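Local coordinates for methyltransferase domain-containing protein (Pyrococcus horikoshii, PDB 1VE3) that binds S-adenosylmethionine in a Rossmann-like domain and probably acts as a methyltransferase, its substrate not being known, at residues A[43-48]-A[64-69]; A[95-100]-A[129-134]. All blocks are in the same frame, centred on the assembly; numbering follows the deposited sequence.

Contact 1: residues A[43-48]-A[64-69]; sequences LDLACG and VGVDIS. With SAM (S-adenosylmethionine), chain C.
The carboxylate of Asp67 holds the Gly48 backbone with one oxygen while both of its oxygens grip the ribose of S-adenosylmethionine. OD2 accepts from Gly48 N at 2.8 Å; the N-H comes to the side of OD2 turned from OD1, 28° off the carboxylate plane, and OD2 also takes the ligand's O3'. OD1 accepts from O2', though at a doubtfully short modelled distance, and its anti lone pair receives Ser69 N at 2.8 Å, an Asx turn that fixes the carboxylate's rotation. With CG anti to the backbone N (chi1 -163°), the group swings from the strand end toward the glycine loop. An alanine here would probably leave both ribose hydroxyls and Gly48 N without this acceptor. This is the start of a Rossmann-like methyltransferase fold: strands 41-45 and 62-67 are parallel neighbours in a beta-alpha-beta unit, and the glycine-containing turn 46-48 meets the cofactor. Asp44 N donates almost straight to Val64 O, and Val66 N returns a bond to Asp44 O at 3.0 Å. Past the strand, Cys47 N reaches Val66 O from above the carbonyl plane, 3.1 Å away. Ala46 O accepts the ligand's amino N at 2.7 Å, while Ile68 lays CG2 against the adenine, 3.5 Å from its C5. On the sheet face carrying Leu43 and Val66, Leu43 CD1 meets Val66 CG2 at 3.7 Å.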
loop_
_atom_site.group_PDB
_atom_site.type_symbol
_atom_site.label_atom_id
_atom_site.label_comp_id
_atom_site.label_asym_id
_atom_site.label_seq_id
_atom_site.Cartn_x
_atom_site.Cartn_y
_atom_site.Cartn_z
ATOM N N LEU A 43 0.643 -5.488 -22.539
ATOM C CA LEU A 43 -0.319 -6.530 -22.198
ATOM C C LEU A 43 -0.118 -6.921 -20.731
ATOM O O LEU A 43 0.960 -7.379 -20.340
ATOM C CB LEU A 43 -0.132 -7.768 -23.078
ATOM C CG LEU A 43 -0.955 -8.983 -22.613
ATOM C CD1 LEU A 43 -2.431 -8.685 -22.784
ATOM C CD2 LEU A 43 -0.570 -10.232 -23.410
ATOM N N ASP A 44 -1.152 -6.719 -19.920
ATOM C CA ASP A 44 -1.094 -7.065 -18.501
ATOM C C ASP A 44 -1.688 -8.472 -18.372
ATOM O O ASP A 44 -2.894 -8.635 -18.185
ATOM C CB ASP A 44 -1.916 -6.065 -17.671
ATOM C CG ASP A 44 -1.658 -6.192 -16.179
ATOM O OD1 ASP A 44 -1.006 -7.174 -15.768
ATOM O OD2 ASP A 44 -2.111 -5.312 -15.412
ATOM N N LEU A 45 -0.832 -9.481 -18.482
ATOM C CA LEU A 45 -1.272 -10.869 -18.414
ATOM C C LEU A 45 -1.572 -11.275 -16.969
ATOM O O LEU A 45 -0.709 -11.167 -16.084
ATOM C CB LEU A 45 -0.199 -11.772 -19.034
ATOM C CG LEU A 45 -0.640 -13.174 -19.466
ATOM C CD1 LEU A 45 -1.900 -13.085 -20.315
ATOM C CD2 LEU A 45 0.483 -13.831 -20.246
ATOM N N ALA A 46 -2.793 -11.760 -16.746
ATOM C CA ALA A 46 -3.253 -12.133 -15.406
ATOM C C ALA A 46 -3.234 -10.819 -14.613
ATOM O O ALA A 46 -2.558 -10.706 -13.590
ATOM C CB ALA A 46 -2.299 -13.173 -14.774
ATOM N N CYS A 47 -3.984 -9.832 -15.111
ATOM C CA CYS A 47 -4.040 -8.491 -14.514
ATOM C C CYS A 47 -4.757 -8.318 -13.175
ATOM O O CYS A 47 -4.624 -7.271 -12.535
ATOM C CB CYS A 47 -4.656 -7.507 -15.513
ATOM S SG CYS A 47 -6.353 -7.917 -15.994
ATOM N N GLY A 48 -5.515 -9.319 -12.748
ATOM C CA GLY A 48 -6.222 -9.183 -11.488
ATOM C C GLY A 48 -7.236 -8.060 -11.598
ATOM O O GLY A 48 -8.018 -8.020 -12.552
ATOM N N VAL A 64 -3.744 -3.145 -22.254
ATOM C CA VAL A 64 -4.749 -4.184 -22.413
ATOM C C VAL A 64 -4.564 -5.166 -21.259
ATOM O O VAL A 64 -3.477 -5.719 -21.070
ATOM C CB VAL A 64 -4.579 -4.950 -23.729
ATOM C CG1 VAL A 64 -5.686 -5.974 -23.868
ATOM C CG2 VAL A 64 -4.592 -3.978 -24.903
ATOM N N GLY A 65 -5.623 -5.374 -20.483
ATOM C CA GLY A 65 -5.542 -6.284 -19.356
ATOM C C GLY A 65 -6.326 -7.563 -19.578
ATOM O O GLY A 65 -7.501 -7.521 -19.950
ATOM N N VAL A 66 -5.682 -8.700 -19.331
ATOM C CA VAL A 66 -6.311 -10.005 -19.514
ATOM C C VAL A 66 -6.242 -10.880 -18.255
ATOM O O VAL A 66 -5.186 -11.026 -17.657
ATOM C CB VAL A 66 -5.631 -10.776 -20.681
ATOM C CG1 VAL A 66 -6.251 -12.164 -20.838
ATOM C CG2 VAL A 66 -5.763 -9.979 -21.975
ATOM N N ASP A 67 -7.370 -11.465 -17.862
ATOM C CA ASP A 67 -7.416 -12.341 -16.689
ATOM C C ASP A 67 -8.493 -13.392 -16.932
ATOM O O ASP A 67 -9.472 -13.133 -17.635
ATOM C CB ASP A 67 -7.724 -11.546 -15.415
ATOM C CG ASP A 67 -7.373 -12.318 -14.137
ATOM O OD1 ASP A 67 -8.047 -13.321 -13.819
ATOM O OD2 ASP A 67 -6.412 -11.916 -13.447
ATOM N N ILE A 68 -8.295 -14.576 -16.360
ATOM C CA ILE A 68 -9.217 -15.692 -16.532
ATOM C C ILE A 68 -10.441 -15.611 -15.618
ATOM O O ILE A 68 -11.438 -16.290 -15.841
ATOM C CB ILE A 68 -8.499 -17.038 -16.268
ATOM C CG1 ILE A 68 -9.326 -18.193 -16.837
ATOM C CG2 ILE A 68 -8.304 -17.242 -14.760
ATOM C CD1 ILE A 68 -8.755 -19.560 -16.553
ATOM N N SER A 69 -10.364 -14.783 -14.586
ATOM C CA SER A 69 -11.472 -14.659 -13.653
ATOM C C SER A 69 -12.501 -13.606 -14.037
ATOM O O SER A 69 -12.170 -12.440 -14.249
ATOM C CB SER A 69 -10.953 -14.347 -12.250
ATOM O OG SER A 69 -11.998 -13.832 -11.440
HETATM N N SAM C . -1.050 -9.257 -11.893
HETATM C CA SAM C . -1.993 -9.201 -10.739
HETATM C C SAM C . -1.506 -8.159 -9.735
HETATM O O SAM C . -2.350 -7.452 -9.168
HETATM O OXT SAM C . -0.248 -8.113 -9.563
HETATM C CB SAM C . -2.005 -10.547 -10.088
HETATM C CG SAM C . -3.222 -10.830 -9.357
HETATM S SD SAM C . -3.258 -12.476 -8.542
HETATM C CE SAM C . -1.993 -12.478 -7.436
HETATM C "C5'" SAM C . -3.049 -13.659 -9.881
HETATM C "C4'" SAM C . -4.152 -13.647 -11.060
HETATM O "O4'" SAM C . -3.803 -14.668 -12.058
HETATM C "C3'" SAM C . -5.536 -14.087 -10.609
HETATM O "O3'" SAM C . -6.238 -12.758 -10.783
HETATM C "C2'" SAM C . -6.147 -15.006 -11.610
HETATM O "O2'" SAM C . -7.471 -14.930 -12.037
HETATM C "C1'" SAM C . -5.021 -14.965 -12.708
HETATM N N9 SAM C . -4.921 -16.220 -13.464
HETATM C C8 SAM C . -4.783 -17.549 -13.064
HETATM N N7 SAM C . -4.726 -18.399 -14.060
HETATM C C5 SAM C . -4.830 -17.620 -15.171
HETATM C C6 SAM C . -4.840 -17.892 -16.609
HETATM N N6 SAM C . -4.734 -19.135 -17.108
HETATM N N1 SAM C . -4.969 -16.819 -17.517
HETATM C C2 SAM C . -5.081 -15.535 -17.046
HETATM N N3 SAM C . -5.083 -15.174 -15.733
HETATM C C4 SAM C . -4.953 -16.260 -14.830
#

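Contact 2: residues A[95-100]-A[129-134]; sequences RKLSFE and RRVLKP
In the Rossmann-like methyltransferase domain, the loop between strands 88-91 and 104-110 is held here to the C-terminal end of helix 118-131, chiefly by Arg130. Its guanidinium approaches end-on, and NH1 and NH2 both donate to the single carbonyl oxygen Phe99 O. Arg130 NH1 lies 3.0 Å and NH2 3.2 Å from Phe99 O; both arrive from the same face of the carbonyl, and the oxygen sits only 7° out of the guanidinium plane. The Arg130 chain runs extended and then bends at chi3 (77°), which turns the flat head back to the loop. Salt bridges from NH1 to Asp101 and from NH2 to Glu127 hold the same head and would help offset the nearby positive charge of Lys96. Lys96 NZ, 4.5 Å from Arg130 NH2, donates to Leu97 O from above its carbonyl plane. Apolar contacts accompany these bonds. Leu97 CD1 approaches Val131 CG1 at 4.2 Å, and Phe99 offers its CB rather than its ring, which turns away to meet Phe104 edge-to-face. Val131 CG1, anti to its own carbonyl carbon, also touches Phe99 CB at 4.1 Å and sits 3.4 Å above the plane of the Arg130 guanidinium, offset toward its rim.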
loop_
_atom_site.group_PDB
_atom_site.type_symbol
_atom_site.label_atom_id
_atom_site.label_comp_id
_atom_site.label_asym_id
_atom_site.label_seq_id
_atom_site.Cartn_x
_atom_site.Cartn_y
_atom_site.Cartn_z
ATOM N N ARG A 95 -2.645 -19.015 -21.027
ATOM C CA ARG A 95 -2.087 -20.204 -21.666
ATOM C C ARG A 95 -2.407 -20.255 -23.160
ATOM O O ARG A 95 -1.737 -20.954 -23.917
ATOM C CB ARG A 95 -2.609 -21.467 -20.976
ATOM C CG ARG A 95 -2.180 -21.593 -19.515
ATOM C CD ARG A 95 -2.921 -22.718 -18.812
ATOM N NE ARG A 95 -4.366 -22.559 -18.931
ATOM C CZ ARG A 95 -5.269 -23.443 -18.516
ATOM N NH1 ARG A 95 -4.896 -24.583 -17.937
ATOM N NH2 ARG A 95 -6.558 -23.187 -18.692
ATOM N N LYS A 96 -3.424 -19.507 -23.582
ATOM C CA LYS A 96 -3.812 -19.469 -24.989
ATOM C C LYS A 96 -4.552 -18.179 -25.336
ATOM O O LYS A 96 -5.781 -18.123 -25.294
ATOM C CB LYS A 96 -4.689 -20.672 -25.342
ATOM C CG LYS A 96 -5.025 -20.747 -26.832
ATOM C CD LYS A 96 -3.744 -20.730 -27.672
ATOM C CE LYS A 96 -4.029 -20.556 -29.164
ATOM N NZ LYS A 96 -4.663 -19.241 -29.467
ATOM N N LEU A 97 -3.786 -17.152 -25.695
ATOM C CA LEU A 97 -4.330 -15.845 -26.043
ATOM C C LEU A 97 -4.792 -15.801 -27.489
ATOM O O LEU A 97 -4.236 -16.487 -28.348
ATOM C CB LEU A 97 -3.266 -14.773 -25.821
ATOM C CG LEU A 97 -2.645 -14.743 -24.424
ATOM C CD1 LEU A 97 -1.382 -13.890 -24.456
ATOM C CD2 LEU A 97 -3.655 -14.201 -23.417
ATOM N N SER A 98 -5.800 -14.975 -27.757
ATOM C CA SER A 98 -6.353 -14.845 -29.100
ATOM C C SER A 98 -5.724 -13.721 -29.918
ATOM O O SER A 98 -6.093 -13.523 -31.074
ATOM C CB SER A 98 -7.860 -14.602 -29.027
ATOM O OG SER A 98 -8.129 -13.306 -28.520
ATOM N N PHE A 99 -4.791 -12.981 -29.326
ATOM C CA PHE A 99 -4.145 -11.881 -30.040
ATOM C C PHE A 99 -3.309 -12.404 -31.201
ATOM O O PHE A 99 -2.879 -13.560 -31.199
ATOM C CB PHE A 99 -3.237 -11.074 -29.103
ATOM C CG PHE A 99 -3.954 -10.459 -27.937
ATOM C CD1 PHE A 99 -4.977 -9.538 -28.139
ATOM C CD2 PHE A 99 -3.618 -10.814 -26.634
ATOM C CE1 PHE A 99 -5.657 -8.980 -27.058
ATOM C CE2 PHE A 99 -4.291 -10.265 -25.546
ATOM C CZ PHE A 99 -5.313 -9.348 -25.757
ATOM N N GLU A 100 -3.086 -11.545 -32.189
ATOM C CA GLU A 100 -2.282 -11.906 -33.350
ATOM C C GLU A 100 -0.829 -11.933 -32.906
ATOM O O GLU A 100 -0.492 -11.451 -31.821
ATOM C CB GLU A 100 -2.451 -10.869 -34.465
ATOM C CG GLU A 100 -3.891 -10.647 -34.887
ATOM C CD GLU A 100 -4.502 -11.885 -35.504
ATOM O OE1 GLU A 100 -4.133 -12.221 -36.652
ATOM O OE2 GLU A 100 -5.343 -12.530 -34.839
ATOM N N ARG A 129 5.903 -15.074 -25.918
ATOM C CA ARG A 129 6.878 -14.842 -26.966
ATOM C C ARG A 129 6.181 -14.564 -28.292
ATOM O O ARG A 129 6.580 -13.669 -29.028
ATOM C CB ARG A 129 7.806 -16.047 -27.122
ATOM C CG ARG A 129 8.703 -15.939 -28.341
ATOM C CD ARG A 129 9.584 -17.157 -28.509
ATOM N NE ARG A 129 10.220 -17.167 -29.821
ATOM C CZ ARG A 129 9.555 -17.261 -30.967
ATOM N NH1 ARG A 129 8.231 -17.357 -30.966
ATOM N NH2 ARG A 129 10.214 -17.260 -32.117
ATOM N N ARG A 130 5.123 -15.322 -28.574
ATOM C CA ARG A 130 4.380 -15.184 -29.821
ATOM C C ARG A 130 3.700 -13.834 -30.041
ATOM O O ARG A 130 3.808 -13.257 -31.125
ATOM C CB ARG A 130 3.328 -16.294 -29.932
ATOM C CG ARG A 130 2.492 -16.217 -31.204
ATOM C CD ARG A 130 1.484 -17.350 -31.296
ATOM N NE ARG A 130 0.323 -17.153 -30.430
ATOM C CZ ARG A 130 -0.522 -16.132 -30.531
ATOM N NH1 ARG A 130 -0.337 -15.207 -31.462
ATOM N NH2 ARG A 130 -1.552 -16.036 -29.704
ATOM N N VAL A 131 2.994 -13.339 -29.025
ATOM C CA VAL A 131 2.278 -12.065 -29.126
ATOM C C VAL A 131 3.191 -10.854 -28.917
ATOM O O VAL A 131 2.780 -9.707 -29.080
ATOM C CB VAL A 131 1.132 -12.002 -28.099
ATOM C CG1 VAL A 131 0.186 -13.173 -28.309
ATOM C CG2 VAL A 131 1.704 -12.020 -26.681
ATOM N N LEU A 132 4.440 -11.118 -28.567
ATOM C CA LEU A 132 5.400 -10.050 -28.336
ATOM C C LEU A 132 6.161 -9.720 -29.622
ATOM O O LEU A 132 6.539 -10.618 -30.381
ATOM C CB LEU A 132 6.381 -10.497 -27.253
ATOM C CG LEU A 132 7.100 -9.465 -26.398
ATOM C CD1 LEU A 132 6.094 -8.549 -25.732
ATOM C CD2 LEU A 132 7.937 -10.187 -25.355
ATOM N N LYS A 133 6.371 -8.431 -29.881
ATOM C CA LYS A 133 7.125 -8.028 -31.057
ATOM C C LYS A 133 8.577 -8.408 -30.791
ATOM O O LYS A 133 9.042 -8.334 -29.656
ATOM C CB LYS A 133 7.045 -6.516 -31.268
ATOM C CG LYS A 133 5.679 -5.978 -31.664
ATOM C CD LYS A 133 5.767 -4.473 -31.916
ATOM C CE LYS A 133 4.403 -3.875 -32.199
ATOM N NZ LYS A 133 4.463 -2.385 -32.244
ATOM N N PRO A 134 9.316 -8.818 -31.836
ATOM C CA PRO A 134 10.718 -9.188 -31.612
ATOM C C PRO A 134 11.498 -8.108 -30.853
ATOM O O PRO A 134 12.452 -8.405 -30.137
ATOM C CB PRO A 134 11.250 -9.434 -33.032
ATOM C CG PRO A 134 10.312 -8.619 -33.914
ATOM C CD PRO A 134 8.971 -8.860 -33.268
#

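In the fold
Contact 1 and contact 2 have centres 13 Å apart and meet through apolar side chains on one face of the sheet. The ring of Phe99 covers strands 41-45 and 62-67: its CE2 lies 3.7 Å from Leu43 CD1, and its CZ lies 3.9 Å from Val66 CG2. Leu97 CD2 packs on Leu45 CD1, also at 3.7 Å, so loop 95-100 packs on these strands beside helix 118-131. Contact 1 binds the ribose and amino group of S-adenosylmethionine directly. Contact 2 sits mostly farther out, although Arg95 touches the ligand and follows Asp93 and Ala94, which add further hydrogen bonds to the ligand.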